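PDB 4EGV: acetyl-CoA acetyltransferase from Mycobacterium smegmatis, which probably acts as an acyltransferase, being a monomeric thiolase-like protein of type 1 with a thiolase fold and an additional C-terminal domain. Local coordinates for residues G196-A201 and F346-F351; R202-G207 and D500-K505; H299-E304 and K414-I419; A339-S344 and T368-L373; N382-G387 and V405-G410. One frame throughout, in Å; residues are numbered along the deposited sequence.

Interaction 1: residues G196-A201 and F346-F351; sequences GLLENA and FPFPVF
Helix 191-206 meets the beginning of helix 348-357 through two consecutive side chains, Leu198 and Glu199, and the 240 Å² buried here belongs mostly to these two and Phe348. One half of the contact is apolar and packed face-on. Leu198 sits over one face of the Phe348 ring: its CB is 4.0 Å from the ring centroid and only 7° off the ring normal, a CH-pi contact, while Leu198 CD2 reaches out over the same face to 3.7 Å from Phe348 CE2. The two side chains cross at about a right angle, and the ring is extended toward the leucine because Phe348 CG is anti to the backbone N (chi1 176°).

The other half is polar and only weakly held across the two segments; all the touching residues are buried, so the contact has no solvent side. Glu199 bends at chi2, and its carboxylate slides past Phe348 CB in the opposite direction. Phe348 N gives Glu199 OE2 a weak hydrogen bond of 3.0 Å, bent to 126°. Glu199 OE1 approaches the edge of the Phe351 ring in its plane, 3.4 Å from Phe351 CD2. Pro347 is a lighter neighbour, its CB 3.7 Å from Glu199 OE2. The firmer grips on this buried carboxylate come from Tyr213 OH on OE1 and Tyr259 OH on OE2, which probably fix its rotation.

Helix 210-230 packs against Pro347, Val350 and Phe351, and strand 453-463 receives Leu197, Asn200 and Ala201, so helix 191-206 is wedged between helix 348-357 and the C-terminal sheet.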
# COMPACT_ATOMS: atom_id res chain seq x y z
N GLY A 196 7.06 4.95 11.59
CA GLY A 196 7.49 6.09 12.35
C GLY A 196 8.91 6.43 12.05
O GLY A 196 9.25 7.62 11.91
N LEU A 197 9.76 5.41 11.96
CA LEU A 197 11.18 5.59 11.67
C LEU A 197 11.42 6.19 10.27
O LEU A 197 12.31 7.01 10.06
CB LEU A 197 11.92 4.26 11.82
CG LEU A 197 12.15 3.76 13.24
CD1 LEU A 197 12.30 2.27 13.35
CD2 LEU A 197 13.26 4.49 13.92
N LEU A 198 10.64 5.75 9.30
CA LEU A 198 10.75 6.19 7.92
C LEU A 198 10.31 7.60 7.76
O LEU A 198 10.88 8.35 7.05
CB LEU A 198 9.88 5.32 7.00
CG LEU A 198 10.42 4.09 6.28
CD1 LEU A 198 11.22 3.24 7.15
CD2 LEU A 198 9.36 3.32 5.66
N GLU A 199 9.23 7.91 8.42
CA GLU A 199 8.69 9.22 8.49
C GLU A 199 9.58 10.22 9.19
O GLU A 199 9.61 11.32 8.78
CB GLU A 199 7.34 9.13 9.14
CG GLU A 199 6.42 10.20 8.78
CD GLU A 199 5.53 9.91 7.62
OE1 GLU A 199 5.55 10.68 6.68
OE2 GLU A 199 4.78 8.96 7.65
N ASN A 200 10.33 9.84 10.22
CA ASN A 200 11.24 10.73 10.87
C ASN A 200 12.54 10.84 10.11
O ASN A 200 13.21 11.83 10.18
CB ASN A 200 11.47 10.30 12.31
CG ASN A 200 10.40 10.75 13.20
OD1 ASN A 200 9.83 11.75 13.01
ND2 ASN A 200 10.14 9.98 14.19
N ALA A 201 12.86 9.83 9.35
CA ALA A 201 13.99 9.89 8.41
C ALA A 201 13.77 10.86 7.22
O ALA A 201 14.73 11.47 6.73
CB ALA A 201 14.37 8.50 7.94
N PHE A 346 -0.12 5.08 6.18
CA PHE A 346 0.59 6.18 6.80
C PHE A 346 0.94 7.21 5.72
O PHE A 346 0.91 6.93 4.55
CB PHE A 346 1.84 5.62 7.48
CG PHE A 346 1.55 4.53 8.49
CD1 PHE A 346 1.22 4.87 9.80
CD2 PHE A 346 1.55 3.19 8.12
CE1 PHE A 346 0.91 3.89 10.74
CE2 PHE A 346 1.24 2.21 9.04
CZ PHE A 346 0.92 2.55 10.35
N PRO A 347 1.25 8.42 6.11
CA PRO A 347 1.62 9.44 5.17
C PRO A 347 2.84 9.13 4.29
O PRO A 347 2.86 9.49 3.12
CB PRO A 347 1.92 10.63 6.08
CG PRO A 347 1.06 10.45 7.18
CD PRO A 347 1.03 8.99 7.44
N PHE A 348 3.84 8.48 4.85
CA PHE A 348 5.07 8.24 4.18
C PHE A 348 4.99 7.70 2.73
O PHE A 348 5.60 8.26 1.84
CB PHE A 348 6.02 7.40 5.04
CG PHE A 348 7.27 7.05 4.34
CD1 PHE A 348 8.37 7.95 4.33
CD2 PHE A 348 7.36 5.86 3.59
CE1 PHE A 348 9.57 7.65 3.60
CE2 PHE A 348 8.55 5.53 2.85
CZ PHE A 348 9.66 6.44 2.86
N PRO A 349 4.25 6.59 2.49
CA PRO A 349 4.29 6.01 1.15
C PRO A 349 3.58 6.86 0.11
O PRO A 349 3.76 6.62 -1.09
CB PRO A 349 3.60 4.65 1.32
CG PRO A 349 2.86 4.75 2.51
CD PRO A 349 3.48 5.75 3.41
N VAL A 350 2.78 7.82 0.58
CA VAL A 350 2.15 8.79 -0.29
C VAL A 350 3.12 9.91 -0.57
O VAL A 350 3.40 10.18 -1.71
CB VAL A 350 0.84 9.37 0.27
CG1 VAL A 350 0.26 10.38 -0.70
CG2 VAL A 350 -0.17 8.28 0.53
N PHE A 351 3.64 10.52 0.48
CA PHE A 351 4.71 11.51 0.38
C PHE A 351 5.79 11.08 -0.59
O PHE A 351 6.21 11.83 -1.44
CB PHE A 351 5.37 11.74 1.74
CG PHE A 351 4.66 12.72 2.60
CD1 PHE A 351 4.06 13.85 2.06
CD2 PHE A 351 4.63 12.55 3.98
CE1 PHE A 351 3.41 14.77 2.87
CE2 PHE A 351 4.00 13.46 4.79
CZ PHE A 351 3.39 14.58 4.23

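Interaction 2: residues R202-G207 and D500-K505; sequences RRARLG and DPIGAK
The C-terminal turn of helix 191-206, closed by a Schellman motif at Gly207 (phi 55°), abuts a type II beta turn, Pro501 to Ala504, in the additional C-terminal domain. Only 174 Å² is buried, and four side chains carry most of the contact: Arg203 and Ile502 with the largest shares, then Ala204 and Asp500.

Arg203 and Asp500 reach toward each other tip to tip. The arginine runs straight to CD, with CG anti to the backbone N, and then bends at chi3 (68°), which carries the guanidinium to the turn. Asp500 CG is likewise anti to its own backbone N. In the salt bridge, Arg203 NH1 donates to Asp500 OD2 over 3.2 Å. The oxygen lies nearly in the guanidinium plane of Arg203, whereas the donor stands above the carboxylate plane of Asp500, and the two groups are turned 60° against each other. Asp500 OD1 takes two weak bonds, 3.3 Å from Arg203 NH2 and 3.5 Å from Arg203 NH1, though its position is less certain. Beside this polar pair, Ile502 CG2 touches Ala204 CB at 4.0 Å, and the rest of the isoleucine crosses Arg203 obliquely.

Arg203 is anchored further by Tyr460 OH on NH2 and by Leu208 O on NH1, so the buried arginine is positioned largely by other partners. Its pairing with the exposed Asp500 departs from a coplanar two-pronged fork and has long bonds, which implies an electrostatic tie between helix 191-206 and the additional C-terminal domain that solvent probably weakens.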
# COMPACT_ATOMS: atom_id res chain seq x y z
N ARG A 202 12.52 11.00 6.77
CA ARG A 202 12.17 11.91 5.70
C ARG A 202 12.14 13.33 6.23
O ARG A 202 12.47 14.29 5.53
CB ARG A 202 10.81 11.53 5.12
CG ARG A 202 10.37 12.37 3.95
CD ARG A 202 9.00 12.01 3.46
NE ARG A 202 8.56 12.98 2.48
CZ ARG A 202 7.87 14.09 2.76
NH1 ARG A 202 7.51 14.34 4.00
NH2 ARG A 202 7.53 14.94 1.78
N ARG A 203 11.75 13.46 7.48
CA ARG A 203 11.79 14.76 8.13
C ARG A 203 13.21 15.30 8.26
O ARG A 203 13.43 16.50 8.10
CB ARG A 203 11.11 14.72 9.50
CG ARG A 203 11.02 16.08 10.11
CD ARG A 203 10.35 16.13 11.43
NE ARG A 203 11.11 15.46 12.48
CZ ARG A 203 12.11 15.99 13.16
NH1 ARG A 203 12.48 17.21 12.90
NH2 ARG A 203 12.72 15.31 14.11
N ALA A 204 14.16 14.41 8.56
CA ALA A 204 15.59 14.72 8.57
C ALA A 204 16.08 15.26 7.24
O ALA A 204 16.53 16.39 7.18
CB ALA A 204 16.39 13.49 8.95
N ARG A 205 15.95 14.47 6.17
CA ARG A 205 16.37 14.90 4.83
C ARG A 205 15.77 16.24 4.39
O ARG A 205 16.48 17.04 3.81
CB ARG A 205 16.12 13.82 3.78
CG ARG A 205 16.83 14.13 2.46
CD ARG A 205 16.35 13.30 1.31
NE ARG A 205 14.98 13.59 0.90
CZ ARG A 205 13.94 12.80 1.14
NH1 ARG A 205 14.10 11.67 1.83
NH2 ARG A 205 12.73 13.14 0.72
N LEU A 206 14.49 16.49 4.64
CA LEU A 206 13.87 17.75 4.26
C LEU A 206 14.22 18.91 5.17
O LEU A 206 13.89 20.05 4.88
CB LEU A 206 12.36 17.60 4.26
CG LEU A 206 11.68 16.83 3.15
CD1 LEU A 206 10.19 17.04 3.24
CD2 LEU A 206 12.23 17.16 1.75
N GLY A 207 14.85 18.59 6.30
CA GLY A 207 15.13 19.57 7.36
C GLY A 207 13.94 20.35 7.92
O GLY A 207 14.10 21.49 8.32
N ASP A 500 14.22 17.90 19.06
CA ASP A 500 14.64 17.50 17.73
C ASP A 500 15.98 16.79 17.84
O ASP A 500 16.99 17.42 18.09
CB ASP A 500 14.74 18.74 16.85
CG ASP A 500 14.74 18.43 15.40
OD1 ASP A 500 15.20 17.37 15.02
OD2 ASP A 500 14.31 19.27 14.61
N PRO A 501 15.95 15.47 17.71
CA PRO A 501 17.11 14.64 18.04
C PRO A 501 18.06 14.36 16.89
O PRO A 501 19.24 14.09 17.14
CB PRO A 501 16.47 13.33 18.51
CG PRO A 501 15.17 13.28 17.79
CD PRO A 501 14.70 14.70 17.69
N ILE A 502 17.59 14.42 15.65
CA ILE A 502 18.43 14.05 14.56
C ILE A 502 19.86 14.48 14.73
O ILE A 502 20.15 15.66 14.80
CB ILE A 502 17.95 14.75 13.35
CG1 ILE A 502 16.45 14.62 13.29
CG2 ILE A 502 18.59 14.15 12.17
CD1 ILE A 502 15.79 15.22 14.47
N GLY A 503 20.80 13.56 14.77
CA GLY A 503 22.18 13.99 14.79
C GLY A 503 22.80 14.15 16.16
O GLY A 503 23.95 14.51 16.27
N ALA A 504 22.03 13.87 17.19
CA ALA A 504 22.50 14.00 18.54
C ALA A 504 23.39 12.87 18.91
O ALA A 504 23.18 11.77 18.48
CB ALA A 504 21.35 14.04 19.44
N LYS A 505 24.39 13.15 19.74
CA LYS A 505 25.36 12.14 20.13
C LYS A 505 24.82 11.31 21.28
O LYS A 505 24.24 11.84 22.23
CB LYS A 505 26.69 12.81 20.52
CG LYS A 505 27.54 13.36 19.36
CD LYS A 505 28.34 12.22 18.64
CE LYS A 505 29.53 12.71 17.78
NZ LYS A 505 29.17 13.88 16.94

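Interaction 3: residues H299-E304 and K414-I419; sequences HADMKE and KYSVGI
Tyr415 O is the best-held polar atom, gripped twice from one strand: Met302 N donates to it over 2.8 Å at a nearly straight 174°, almost along the C=O axis, and Asp301 CA adds a CA-H...O contact at 3.5 Å. Tyr415 N returns a bond to Met302 O (3.1 Å), so the two residues form an antiparallel hydrogen-bonded pair. Ala300 and Val417 repeat the pattern two residues away, with Val417 N to Ala300 O at 3.0 Å. The strand axes run 176° apart, confirming the antiparallel course.

In the non-hydrogen-bonded pair between these two, Ser416 OG gives its proton to Asp301 OD1 over 2.7 Å, and Asp301 OD1 accepts it on its anti lone pair, which steers the carboxylate across the strand gap. Further along, Lys303 and Lys414 lie side by side, pointing the same way. Lys303 CE and Lys414 CE are 3.9 Å apart. Beyond them Lys303 NZ and Lys414 NZ diverge to 5.3 Å, which probably eases the repulsion between like charges.

Strand 402-409 continues the sheet beyond 414-421. Helix 117-130 packs on the face bearing His299, Asp301 and Ser416, whereas helix 317-330 receives selenomethionine Met302 and Tyr415 on the reverse face.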
# COMPACT_ATOMS: atom_id res chain seq x y z
N HIS A 299 1.90 -1.21 -15.86
CA HIS A 299 2.11 -2.00 -14.67
C HIS A 299 3.58 -2.06 -14.36
O HIS A 299 4.37 -1.95 -15.25
CB HIS A 299 1.54 -3.39 -14.86
CG HIS A 299 1.65 -3.90 -16.27
ND1 HIS A 299 2.71 -4.66 -16.71
CD2 HIS A 299 0.83 -3.76 -17.33
CE1 HIS A 299 2.53 -4.96 -17.98
NE2 HIS A 299 1.41 -4.41 -18.38
N ALA A 300 3.91 -2.20 -13.07
CA ALA A 300 5.25 -2.57 -12.62
C ALA A 300 5.18 -3.10 -11.18
O ALA A 300 4.27 -2.76 -10.45
CB ALA A 300 6.22 -1.42 -12.74
N ASP A 301 6.11 -3.97 -10.82
CA ASP A 301 6.24 -4.48 -9.46
C ASP A 301 7.69 -4.30 -8.97
O ASP A 301 8.62 -4.86 -9.53
CB ASP A 301 5.80 -5.96 -9.35
CG ASP A 301 4.43 -6.27 -10.01
OD1 ASP A 301 3.38 -5.70 -9.60
OD2 ASP A 301 4.39 -7.11 -10.94
N MSE A 302 7.87 -3.54 -7.90
CA MSE A 302 9.19 -3.33 -7.35
C MSE A 302 9.32 -3.76 -5.90
O MSE A 302 8.33 -3.95 -5.23
CB MSE A 302 9.62 -1.88 -7.52
CG MSE A 302 9.87 -1.48 -8.99
SE MSE A 302 11.35 -2.41 -9.88
CE MSE A 302 12.85 -1.93 -8.69
N LYS A 303 10.55 -3.92 -5.44
CA LYS A 303 10.83 -4.38 -4.08
C LYS A 303 12.08 -3.72 -3.50
O LYS A 303 13.07 -3.60 -4.20
CB LYS A 303 11.02 -5.90 -4.09
CG LYS A 303 11.49 -6.49 -2.76
CD LYS A 303 11.85 -7.96 -2.89
CE LYS A 303 10.59 -8.73 -3.35
NZ LYS A 303 10.82 -9.93 -4.20
N GLU A 304 12.01 -3.27 -2.24
CA GLU A 304 13.18 -2.77 -1.50
C GLU A 304 13.96 -3.86 -0.75
O GLU A 304 13.45 -4.95 -0.54
CB GLU A 304 12.76 -1.69 -0.52
CG GLU A 304 12.14 -0.48 -1.17
CD GLU A 304 13.17 0.56 -1.69
OE1 GLU A 304 14.40 0.42 -1.51
OE2 GLU A 304 12.73 1.56 -2.31
N LYS A 414 7.45 -3.13 -0.74
CA LYS A 414 6.90 -3.59 -2.00
C LYS A 414 5.91 -2.56 -2.56
O LYS A 414 5.10 -1.99 -1.84
CB LYS A 414 6.19 -4.93 -1.80
CG LYS A 414 7.05 -6.13 -1.99
CD LYS A 414 6.35 -7.33 -1.42
CE LYS A 414 7.17 -8.61 -1.55
NZ LYS A 414 6.28 -9.84 -1.55
N TYR A 415 6.01 -2.35 -3.87
CA TYR A 415 5.11 -1.47 -4.57
C TYR A 415 4.72 -1.98 -5.97
O TYR A 415 5.54 -2.41 -6.75
CB TYR A 415 5.73 -0.10 -4.65
CG TYR A 415 4.72 0.98 -4.57
CD1 TYR A 415 4.25 1.41 -3.33
CD2 TYR A 415 4.25 1.60 -5.74
CE1 TYR A 415 3.32 2.46 -3.22
CE2 TYR A 415 3.32 2.64 -5.66
CZ TYR A 415 2.85 3.08 -4.38
OH TYR A 415 1.94 4.10 -4.30
N SER A 416 3.43 -1.93 -6.24
CA SER A 416 2.83 -2.46 -7.46
C SER A 416 1.91 -1.43 -7.98
O SER A 416 1.10 -0.87 -7.27
CB SER A 416 2.07 -3.75 -7.20
OG SER A 416 2.94 -4.83 -7.08
N VAL A 417 2.05 -1.17 -9.26
CA VAL A 417 1.32 -0.10 -9.90
C VAL A 417 0.54 -0.67 -11.06
O VAL A 417 1.00 -1.52 -11.75
CB VAL A 417 2.26 1.09 -10.35
CG1 VAL A 417 1.43 2.22 -10.90
CG2 VAL A 417 3.12 1.57 -9.21
N GLY A 418 -0.69 -0.22 -11.20
CA GLY A 418 -1.48 -0.46 -12.38
C GLY A 418 -2.08 0.83 -12.91
O GLY A 418 -2.47 1.72 -12.17
N ILE A 419 -2.11 0.95 -14.23
CA ILE A 419 -2.74 2.07 -14.89
C ILE A 419 -3.82 1.49 -15.76
O ILE A 419 -3.57 0.58 -16.50
CB ILE A 419 -1.74 2.91 -15.72
CG1 ILE A 419 -0.61 3.43 -14.81
CG2 ILE A 419 -2.48 4.04 -16.41
CD1 ILE A 419 0.39 4.34 -15.44

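Interaction 4: residues A339-S344 and T368-L373; sequences AFDLYS and TLTGGL
Asp341 and Thr368 lie side by side and point the same way, so that a carboxylate oxygen and a hydroxyl oxygen both face the loop backbone that follows Thr368. Asp341 CG is anti to the backbone N (chi1 -166°), swinging the acid from strand 337-342 over the loop. There Asp341 OD1 accepts from Leu369 N over 3.0 Å at 165° on its anti lone pair, and Thr370 N adds a weak 3.3 Å bond to it. Thr368 OG1, also anti to its backbone N, accepts from Thr370 N and, at 3.0 Å, from Gly371 N: an ST turn within an ST motif.

Leu369 turns its side chain back along the strand, CD2 meeting Ala339 CB at 4.0 Å. At the other end Tyr343 and Leu373 cross obliquely, Leu373 CD1 standing 3.5 Å from Tyr343 CZ. Gly380 O fixes the hydroxyl of that tyrosine. Ser344 OG rests against Gly372 CA (3.4 Å), just ahead of helix 373-376.

With OD1 facing two backbone N-H groups and OD2 bonded to Tyr383 OH, the buried Asp341 has hydrogen-bond partners on both oxygens. That surrounding is consistent with a charged carboxylate pinning the loop to the edge strand.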
# COMPACT_ATOMS: atom_id res chain seq x y z
N ALA A 339 -6.77 10.45 -12.60
CA ALA A 339 -7.13 10.07 -11.22
C ALA A 339 -6.08 9.14 -10.62
O ALA A 339 -5.51 8.31 -11.33
CB ALA A 339 -8.52 9.42 -11.16
N PHE A 340 -5.84 9.30 -9.32
CA PHE A 340 -4.88 8.50 -8.55
C PHE A 340 -5.56 7.83 -7.37
O PHE A 340 -6.38 8.44 -6.72
CB PHE A 340 -3.75 9.38 -7.99
CG PHE A 340 -2.84 9.97 -9.03
CD1 PHE A 340 -1.70 9.29 -9.43
CD2 PHE A 340 -3.11 11.21 -9.58
CE1 PHE A 340 -0.87 9.83 -10.37
CE2 PHE A 340 -2.29 11.75 -10.54
CZ PHE A 340 -1.16 11.06 -10.93
N ASP A 341 -5.22 6.56 -7.12
CA ASP A 341 -5.37 5.93 -5.81
C ASP A 341 -4.02 5.44 -5.34
O ASP A 341 -3.51 4.44 -5.82
CB ASP A 341 -6.38 4.78 -5.79
CG ASP A 341 -6.77 4.38 -4.34
OD1 ASP A 341 -7.69 4.98 -3.78
OD2 ASP A 341 -6.17 3.47 -3.77
N LEU A 342 -3.46 6.19 -4.41
CA LEU A 342 -2.16 5.90 -3.81
C LEU A 342 -2.36 5.31 -2.43
O LEU A 342 -3.16 5.79 -1.64
CB LEU A 342 -1.28 7.17 -3.78
CG LEU A 342 -0.44 7.60 -4.99
CD1 LEU A 342 -0.77 6.96 -6.30
CD2 LEU A 342 -0.43 9.12 -5.12
N TYR A 343 -1.66 4.23 -2.16
CA TYR A 343 -1.82 3.53 -0.91
C TYR A 343 -1.31 4.38 0.26
O TYR A 343 -0.19 4.92 0.22
CB TYR A 343 -1.07 2.22 -1.00
CG TYR A 343 -1.30 1.25 0.13
CD1 TYR A 343 -2.13 0.13 -0.05
CD2 TYR A 343 -0.67 1.43 1.37
CE1 TYR A 343 -2.34 -0.76 0.97
CE2 TYR A 343 -0.88 0.55 2.42
CZ TYR A 343 -1.72 -0.56 2.21
OH TYR A 343 -1.92 -1.45 3.24
N SER A 344 -2.12 4.45 1.31
CA SER A 344 -1.97 5.42 2.39
C SER A 344 -2.30 4.90 3.79
O SER A 344 -3.21 5.43 4.44
CB SER A 344 -2.86 6.64 2.09
OG SER A 344 -4.23 6.26 1.92
N THR A 368 -6.41 10.07 -3.92
CA THR A 368 -7.19 8.89 -3.54
C THR A 368 -8.54 8.81 -4.25
O THR A 368 -9.16 9.80 -4.58
CB THR A 368 -7.36 8.78 -2.00
OG1 THR A 368 -7.93 7.52 -1.68
CG2 THR A 368 -8.24 9.91 -1.44
N LEU A 369 -8.97 7.61 -4.50
CA LEU A 369 -10.25 7.41 -5.08
C LEU A 369 -11.21 6.85 -4.05
O LEU A 369 -12.40 6.90 -4.21
CB LEU A 369 -10.10 6.41 -6.21
CG LEU A 369 -9.51 6.95 -7.48
CD1 LEU A 369 -9.24 5.78 -8.43
CD2 LEU A 369 -10.49 7.93 -8.07
N THR A 370 -10.65 6.30 -2.99
CA THR A 370 -11.37 5.54 -2.03
C THR A 370 -11.59 6.36 -0.75
O THR A 370 -12.66 6.33 -0.14
CB THR A 370 -10.57 4.27 -1.75
OG1 THR A 370 -10.73 3.36 -2.83
CG2 THR A 370 -11.05 3.61 -0.55
N GLY A 371 -10.58 7.07 -0.37
CA GLY A 371 -10.61 7.76 0.86
C GLY A 371 -9.43 7.38 1.68
O GLY A 371 -9.12 8.05 2.60
N GLY A 372 -8.77 6.28 1.34
CA GLY A 372 -7.57 5.87 2.02
C GLY A 372 -7.75 5.14 3.30
O GLY A 372 -8.84 4.99 3.75
N LEU A 373 -6.66 4.70 3.90
CA LEU A 373 -6.66 3.64 4.88
C LEU A 373 -7.14 3.94 6.28
O LEU A 373 -8.06 3.32 6.77
CB LEU A 373 -5.36 2.87 4.91
CG LEU A 373 -5.53 1.48 4.34
CD1 LEU A 373 -4.28 0.84 4.21
CD2 LEU A 373 -6.45 0.65 5.12

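Interaction 5: residues N382-G387 and V405-G410; sequences NYSMHG and VGANGG
Helix 383-387 and strand 405-409 run antiparallel, 178° between their directions, with their axes 8.7 Å apart at the closest. This is helix-on-sheet packing in a beta-alpha-beta crossover of the thiolase fold: helix 383-397 lies on the connection between strand 337-342 and its parallel neighbour 402-409. The backbones come nearest where Ser384 CA and Ala407 CA stand 5.9 Å apart, then where Gly387 CA and Val405 CA are 6.7 Å apart, so one helical turn spans two residues of strand.

Ser384 makes the largest single share of the contact. Its CB points at the strand, and chi1 of -88° lays OG against the methyl of Ala407, with OG 3.3 Å from Ala407 CB and the serine CB 3.8 Å from that same methyl. Ser384 OG stays 3.7 Å from Gly406 O. The meeting is thus van der Waals in kind, small groups on both sides allowing the helix to approach.

Tyr343 and Pro118 also touch Ser384, and Gln119 of helix 117-130 packs on both Val405 and Ala407, which completes a buried setting. One turn on, Gly387 brings no side chain to the strand, and Val405 CG2, anti to its own carbonyl carbon, reaches to 4.2 Å from Gly387 O.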
# COMPACT_ATOMS: atom_id res chain seq x y z
N ASN A 382 -6.10 -5.90 1.98
CA ASN A 382 -6.94 -5.94 0.80
C ASN A 382 -7.43 -4.56 0.31
O ASN A 382 -8.28 -4.46 -0.54
CB ASN A 382 -8.11 -6.91 1.03
CG ASN A 382 -8.71 -7.37 -0.25
OD1 ASN A 382 -8.01 -7.96 -1.07
ND2 ASN A 382 -9.97 -7.07 -0.47
N TYR A 383 -6.86 -3.51 0.85
CA TYR A 383 -7.28 -2.16 0.50
C TYR A 383 -7.23 -1.82 -0.98
O TYR A 383 -8.19 -1.30 -1.52
CB TYR A 383 -6.47 -1.12 1.27
CG TYR A 383 -6.71 0.25 0.68
CD1 TYR A 383 -7.85 0.99 1.03
CD2 TYR A 383 -5.84 0.79 -0.27
CE1 TYR A 383 -8.09 2.19 0.50
CE2 TYR A 383 -6.09 2.02 -0.82
CZ TYR A 383 -7.22 2.71 -0.43
OH TYR A 383 -7.49 3.94 -0.95
N SER A 384 -6.11 -2.09 -1.65
CA SER A 384 -5.97 -1.73 -3.07
C SER A 384 -6.95 -2.39 -4.02
O SER A 384 -7.02 -2.04 -5.17
CB SER A 384 -4.52 -1.93 -3.58
OG SER A 384 -3.72 -0.79 -3.36
N MSE A 385 -7.71 -3.36 -3.58
CA MSE A 385 -8.65 -3.93 -4.50
C MSE A 385 -9.89 -3.08 -4.63
O MSE A 385 -10.57 -3.12 -5.65
CB MSE A 385 -9.04 -5.29 -4.04
CG MSE A 385 -9.80 -6.00 -5.08
SE MSE A 385 -9.40 -7.78 -4.84
CE MSE A 385 -10.09 -8.10 -3.08
N HIS A 386 -10.20 -2.37 -3.56
CA HIS A 386 -11.17 -1.31 -3.56
C HIS A 386 -10.75 -0.12 -4.47
O HIS A 386 -11.56 0.44 -5.18
CB HIS A 386 -11.43 -0.88 -2.11
CG HIS A 386 -12.09 -1.95 -1.30
ND1 HIS A 386 -13.44 -2.22 -1.38
CD2 HIS A 386 -11.57 -2.85 -0.42
CE1 HIS A 386 -13.73 -3.21 -0.57
NE2 HIS A 386 -12.62 -3.61 0.02
N GLY A 387 -9.47 0.23 -4.40
CA GLY A 387 -8.82 1.16 -5.30
C GLY A 387 -8.99 0.82 -6.77
O GLY A 387 -9.44 1.66 -7.54
N VAL A 405 -3.11 3.27 -10.02
CA VAL A 405 -3.28 2.69 -8.71
C VAL A 405 -1.90 2.32 -8.18
O VAL A 405 -1.16 1.66 -8.86
CB VAL A 405 -4.24 1.45 -8.73
CG1 VAL A 405 -4.36 0.78 -7.40
CG2 VAL A 405 -5.61 1.85 -9.20
N GLY A 406 -1.56 2.72 -6.97
CA GLY A 406 -0.32 2.26 -6.34
C GLY A 406 -0.59 1.46 -5.09
O GLY A 406 -1.33 1.90 -4.24
N ALA A 407 0.04 0.30 -4.98
CA ALA A 407 -0.21 -0.63 -3.87
C ALA A 407 1.03 -0.94 -3.06
O ALA A 407 1.95 -1.50 -3.57
CB ALA A 407 -0.83 -1.93 -4.41
N ASN A 408 1.01 -0.67 -1.76
CA ASN A 408 2.08 -0.91 -0.78
C ASN A 408 1.75 -2.03 0.23
O ASN A 408 0.65 -2.11 0.60
CB ASN A 408 2.22 0.40 -0.04
CG ASN A 408 3.46 0.50 0.74
OD1 ASN A 408 4.49 0.73 0.21
ND2 ASN A 408 3.37 0.38 2.03
N GLY A 409 2.62 -2.91 0.70
CA GLY A 409 4.02 -2.98 0.42
C GLY A 409 4.87 -3.11 1.65
O GLY A 409 5.91 -2.58 1.66
N GLY A 410 4.44 -3.81 2.67
CA GLY A 410 5.26 -4.10 3.84
C GLY A 410 5.71 -2.94 4.67
O GLY A 410 4.92 -2.19 5.09

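How the interactions relate
Interactions 3, 4 and 5 all reach the large mixed sheet, interaction 3 with both segments and interactions 4 and 5 with one each. Strand 402-409 of interaction 5 lies between the other two: Gly418 O is 2.7 Å from Val405 N, and Asp341 O is 2.8 Å from Gly406 N, both probable hydrogen bonds. Centres of interactions 4 and 5 are only about 9 Å apart. Interaction 1 joins this core through Val350 CG2, 3.4 Å from Tyr343 O in interaction 4. Phe351 CD2 of interaction 1 stands 3.4 Å from Arg202 NH1 in interaction 2, and helix 191-206 is common to both. Interaction 2, about 30 Å between centres from interaction 5, marks the junction with the additional C-terminal domain.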